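Local atomic coordinates of putative antidote protein of plasmid maintenance system (Nostoc punctiforme, PDB entry 3CEC), a protein that probably acts as the antitoxin of a toxin–antitoxin plasmid maintenance system, binding DNA through a helix-turn-helix domain. Residues P16-E21 with Q82-W87; R56-D61 with L76-Q81. All coordinates share one frame; numbering follows the deposited sequence.

Interaction 1 of 2, residues P16-E21 with Q82-W87; sequences PIHPGE and QKVDLW
Pro16 sets the CD edge of its ring over the indole face of Trp87, with CG near Val84 CA. With CG anti to its backbone N (chi1 -173°), Trp87 sends its indole out alongside the incoming N-terminal segment. From the root outward, Trp87 CB meets Pro16 CG at 3.6 Å; Trp87 CG and CD2 then lie beneath Pro16 CD, CD2 at 3.3 Å from it. The five-membered ring takes the main CH-pi contact: Pro16 CD stands 3.4 Å from its centroid, 13° off the normal, with CD1, NE1 and CE2 completing the ring under it, while CE3 of the six-membered ring touches the same carbon at 3.8 Å. The two side chains cross at about a right angle, and because Pro16 CD is bonded to the amide nitrogen its hydrogens are probably somewhat polarised toward the pi cloud. An alanine here in place of Trp87 would probably loosen Pro16, since only CB would remain of the surface on which its CD rests. In this helix-turn-helix protein the segment 16-21 leads into helix 19-30, with His18 at the N-cap; His18 N donates to Glu21 OE1 on its anti lone pair (2.9 Å, 160°), holding the turn from within. Beside Pro16, Val84 CG2 fits under that turn, 3.8 Å from both Ile17 O and His18 CA, and meets Pro19 CD tip to tip at 4.0 Å.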
# COMPACT_ATOMS: atom_id res chain seq x y z
N PRO A 16 -0.84 1.51 10.74
CA PRO A 16 -0.26 2.30 9.68
C PRO A 16 -1.27 2.58 8.59
O PRO A 16 -2.24 1.82 8.40
CB PRO A 16 0.88 1.41 9.18
CG PRO A 16 0.41 -0.00 9.45
CD PRO A 16 -0.28 0.14 10.79
N ILE A 17 -1.04 3.69 7.89
CA ILE A 17 -1.84 4.01 6.69
C ILE A 17 -1.26 3.23 5.51
O ILE A 17 -0.07 3.38 5.20
CB ILE A 17 -1.81 5.50 6.39
CG1 ILE A 17 -2.16 6.34 7.63
CG2 ILE A 17 -2.82 5.77 5.23
CD1 ILE A 17 -2.20 7.86 7.42
N HIS A 18 -2.06 2.31 4.93
CA HIS A 18 -1.65 1.48 3.74
C HIS A 18 -1.59 2.45 2.59
O HIS A 18 -2.39 3.40 2.51
CB HIS A 18 -2.62 0.30 3.35
CG HIS A 18 -2.06 -0.71 2.34
ND1 HIS A 18 -1.45 -1.88 2.74
CD2 HIS A 18 -2.07 -0.75 0.97
CE1 HIS A 18 -1.07 -2.57 1.68
NE2 HIS A 18 -1.45 -1.91 0.59
N PRO A 19 -0.64 2.22 1.69
CA PRO A 19 -0.59 2.98 0.43
C PRO A 19 -1.91 2.97 -0.31
O PRO A 19 -2.32 3.96 -0.93
CB PRO A 19 0.48 2.24 -0.38
CG PRO A 19 1.31 1.55 0.64
CD PRO A 19 0.52 1.32 1.84
N GLY A 20 -2.58 1.85 -0.25
CA GLY A 20 -3.84 1.66 -0.94
C GLY A 20 -4.92 2.60 -0.45
O GLY A 20 -5.78 3.02 -1.21
N GLU A 21 -4.86 2.90 0.84
CA GLU A 21 -5.84 3.79 1.44
C GLU A 21 -5.62 5.21 0.94
O GLU A 21 -6.60 5.97 0.68
CB GLU A 21 -5.79 3.75 2.97
CG GLU A 21 -6.20 2.39 3.52
CD GLU A 21 -6.05 2.28 5.04
OE1 GLU A 21 -4.92 2.35 5.58
OE2 GLU A 21 -7.09 2.10 5.69
N GLN A 82 6.93 0.50 3.49
CA GLN A 82 7.89 -0.02 4.47
C GLN A 82 7.29 0.03 5.85
O GLN A 82 7.46 -0.90 6.65
CB GLN A 82 9.18 0.78 4.42
CG GLN A 82 10.27 0.27 5.38
N LYS A 83 6.57 1.10 6.13
CA LYS A 83 5.95 1.27 7.49
C LYS A 83 4.92 0.21 7.75
O LYS A 83 4.82 -0.35 8.86
CB LYS A 83 5.34 2.66 7.67
CG LYS A 83 6.41 3.66 7.96
CD LYS A 83 5.84 5.05 8.02
CE LYS A 83 6.84 6.02 8.60
NZ LYS A 83 7.32 5.52 9.92
N VAL A 84 4.15 -0.10 6.73
CA VAL A 84 3.19 -1.20 6.79
C VAL A 84 3.87 -2.54 7.02
O VAL A 84 3.43 -3.36 7.87
CB VAL A 84 2.32 -1.29 5.49
CG1 VAL A 84 1.49 -2.60 5.48
CG2 VAL A 84 1.42 -0.09 5.45
N ASP A 85 4.92 -2.78 6.27
CA ASP A 85 5.64 -4.06 6.31
C ASP A 85 6.17 -4.27 7.71
O ASP A 85 6.07 -5.39 8.27
CB ASP A 85 6.78 -4.12 5.29
CG ASP A 85 6.30 -4.09 3.87
OD1 ASP A 85 5.11 -4.34 3.68
OD2 ASP A 85 7.14 -3.86 3.00
N LEU A 86 6.74 -3.21 8.26
CA LEU A 86 7.33 -3.32 9.60
C LEU A 86 6.24 -3.56 10.63
O LEU A 86 6.40 -4.40 11.54
CB LEU A 86 8.15 -2.09 9.94
CG LEU A 86 8.80 -2.06 11.32
CD1 LEU A 86 9.75 -3.23 11.50
CD2 LEU A 86 9.51 -0.73 11.48
N TRP A 87 5.12 -2.88 10.49
CA TRP A 87 4.04 -3.00 11.47
C TRP A 87 3.55 -4.44 11.53
O TRP A 87 3.36 -5.03 12.60
CB TRP A 87 2.88 -2.07 11.16
CG TRP A 87 1.81 -2.04 12.24
CD1 TRP A 87 1.83 -1.28 13.38
CD2 TRP A 87 0.57 -2.73 12.25
NE1 TRP A 87 0.68 -1.47 14.09
CE2 TRP A 87 -0.11 -2.37 13.43
CE3 TRP A 87 -0.04 -3.63 11.38
CZ2 TRP A 87 -1.36 -2.86 13.75
CZ3 TRP A 87 -1.27 -4.14 11.72
CH2 TRP A 87 -1.93 -3.74 12.89

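Interaction 2 of 2, residues R56-D61 with L76-Q81; sequences RSITVD and LWLNLQ
In this helix-turn-helix fold the loop running from helix 45-52 to helix 60-70 packs against helix 74-101 and is joined to it by one backbone-to-side-chain hydrogen bond. Ile58 N donates to Gln81 OE1 over 2.8 Å and almost straight (169°), arriving from above the carbonyl plane, 54° out of it. Ser57 CA also packs on Gln81 OE1, at 3.4 Å. Gln81 CB already lies 4.0 Å from Ile58 CB; CG anti to the backbone N and the bend at chi2 (67°) then bring the amide to the loop backbone. Next to this bond, Ile58 turns CG2 toward Leu78 CD2 (4.2 Å) and Trp77 CB (4.4 Å), while Leu78 CD2 continues onto Val60 CA at the start of helix 60-70. Further out, Asp85 OD1, one turn along the same helix, accepts from Gln81 NE2 and so helps fix which end of the amide faces Ile58. Trp77 points its indole NE1 at Asn72 OD1 and packs on Leu66 and Leu70, and Val51 of helix 45-52 covers Ile58. Helix 60-70 is capped by Thr59, whose OG1 accepts from Ile62 N.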
# COMPACT_ATOMS: atom_id res chain seq x y z
N ARG A 56 -1.91 -6.41 -2.16
CA ARG A 56 -0.70 -6.36 -2.91
C ARG A 56 0.13 -5.19 -2.39
O ARG A 56 -0.38 -4.10 -2.16
CB ARG A 56 -1.03 -6.16 -4.41
CG ARG A 56 0.13 -5.96 -5.31
CD ARG A 56 -0.31 -5.82 -6.76
NE ARG A 56 -0.93 -7.06 -7.25
CZ ARG A 56 -0.25 -8.17 -7.54
NH1 ARG A 56 1.07 -8.21 -7.42
NH2 ARG A 56 -0.89 -9.25 -7.97
N SER A 57 1.41 -5.44 -2.24
CA SER A 57 2.34 -4.39 -1.83
C SER A 57 2.74 -3.52 -3.00
O SER A 57 2.84 -3.99 -4.15
CB SER A 57 3.62 -4.98 -1.24
OG SER A 57 3.29 -5.69 -0.08
N ILE A 58 3.10 -2.29 -2.65
CA ILE A 58 3.77 -1.39 -3.62
C ILE A 58 5.14 -1.95 -3.96
O ILE A 58 5.98 -2.14 -3.08
CB ILE A 58 4.03 0.04 -2.97
CG1 ILE A 58 2.72 0.75 -2.57
CG2 ILE A 58 4.90 0.91 -3.87
CD1 ILE A 58 1.89 1.06 -3.67
N THR A 59 5.38 -2.19 -5.24
CA THR A 59 6.70 -2.52 -5.70
C THR A 59 7.47 -1.23 -6.09
O THR A 59 6.90 -0.15 -6.20
CB THR A 59 6.61 -3.37 -6.98
OG1 THR A 59 5.88 -2.63 -7.95
CG2 THR A 59 5.95 -4.75 -6.70
N VAL A 60 8.79 -1.33 -6.33
CA VAL A 60 9.52 -0.16 -6.78
C VAL A 60 8.93 0.35 -8.07
O VAL A 60 8.69 1.53 -8.27
CB VAL A 60 11.03 -0.41 -6.95
CG1 VAL A 60 11.76 0.82 -7.51
CG2 VAL A 60 11.60 -0.92 -5.57
N ASP A 61 8.61 -0.58 -8.98
CA ASP A 61 7.96 -0.21 -10.26
C ASP A 61 6.66 0.62 -10.04
O ASP A 61 6.43 1.68 -10.66
CB ASP A 61 7.68 -1.48 -11.14
CG ASP A 61 6.80 -1.17 -12.34
OD1 ASP A 61 5.58 -1.23 -12.19
OD2 ASP A 61 7.40 -0.91 -13.42
N LEU A 76 7.96 8.53 -1.20
CA LEU A 76 6.74 8.71 -0.36
C LEU A 76 5.98 7.36 -0.26
O LEU A 76 5.64 6.82 0.79
CB LEU A 76 5.84 9.78 -0.94
CG LEU A 76 4.58 10.09 -0.16
CD1 LEU A 76 4.20 11.58 -0.48
CD2 LEU A 76 3.43 9.11 -0.51
N TRP A 77 5.89 6.74 -1.41
CA TRP A 77 5.11 5.51 -1.59
C TRP A 77 5.81 4.28 -0.96
O TRP A 77 5.16 3.42 -0.36
CB TRP A 77 4.80 5.28 -3.09
CG TRP A 77 3.93 6.36 -3.57
CD1 TRP A 77 4.29 7.48 -4.30
CD2 TRP A 77 2.54 6.55 -3.22
NE1 TRP A 77 3.21 8.30 -4.47
CE2 TRP A 77 2.13 7.77 -3.83
CE3 TRP A 77 1.63 5.81 -2.47
CZ2 TRP A 77 0.85 8.25 -3.68
CZ3 TRP A 77 0.36 6.27 -2.37
CH2 TRP A 77 -0.02 7.48 -2.95
N LEU A 78 7.13 4.20 -1.22
CA LEU A 78 7.95 3.14 -0.64
C LEU A 78 7.97 3.27 0.88
O LEU A 78 7.93 2.27 1.58
CB LEU A 78 9.32 3.14 -1.26
CG LEU A 78 9.34 2.74 -2.75
CD1 LEU A 78 10.75 3.08 -3.32
CD2 LEU A 78 9.00 1.26 -2.96
N ASN A 79 8.01 4.51 1.35
CA ASN A 79 8.03 4.76 2.83
C ASN A 79 6.74 4.27 3.43
O ASN A 79 6.72 3.62 4.48
CB ASN A 79 8.32 6.20 3.15
CG ASN A 79 9.79 6.60 2.90
OD1 ASN A 79 10.66 5.73 2.77
ND2 ASN A 79 10.08 7.92 2.84
N LEU A 80 5.63 4.60 2.79
CA LEU A 80 4.30 4.10 3.21
C LEU A 80 4.29 2.57 3.33
O LEU A 80 3.92 2.01 4.35
CB LEU A 80 3.13 4.58 2.34
CG LEU A 80 2.79 6.02 2.45
CD1 LEU A 80 1.78 6.36 1.36
CD2 LEU A 80 2.21 6.36 3.87
N GLN A 81 4.80 1.91 2.31
CA GLN A 81 4.78 0.48 2.25
C GLN A 81 5.74 -0.08 3.33
O GLN A 81 5.40 -1.07 3.96
CB GLN A 81 5.20 -0.04 0.87
CG GLN A 81 5.08 -1.54 0.79
CD GLN A 81 3.65 -2.00 0.87
OE1 GLN A 81 2.79 -1.59 0.08
NE2 GLN A 81 3.36 -2.84 1.86

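How the interactions relate
From the N terminus, residues 16-21 enter helix 19-30; interaction 1 closes the wider loop only when the chain returns at 82-87, after helices 34-41, 45-52 and 60-70. Interaction 2 is nested inside it: 56-61 meets 76-81 across the short loop that contains most of helix 60-70. Both contacts lie on successive turns of helix 74-101, their centres about 9 Å apart. They adjoin at Pro19, whose CB packs 3.5 Å from Ile58 CG1 and whose CG lies 3.5 Å from Gln81 OE1. The long helix thus joins the N-terminal entry to helix 19-30 and the loop between helices 45-52 and 60-70.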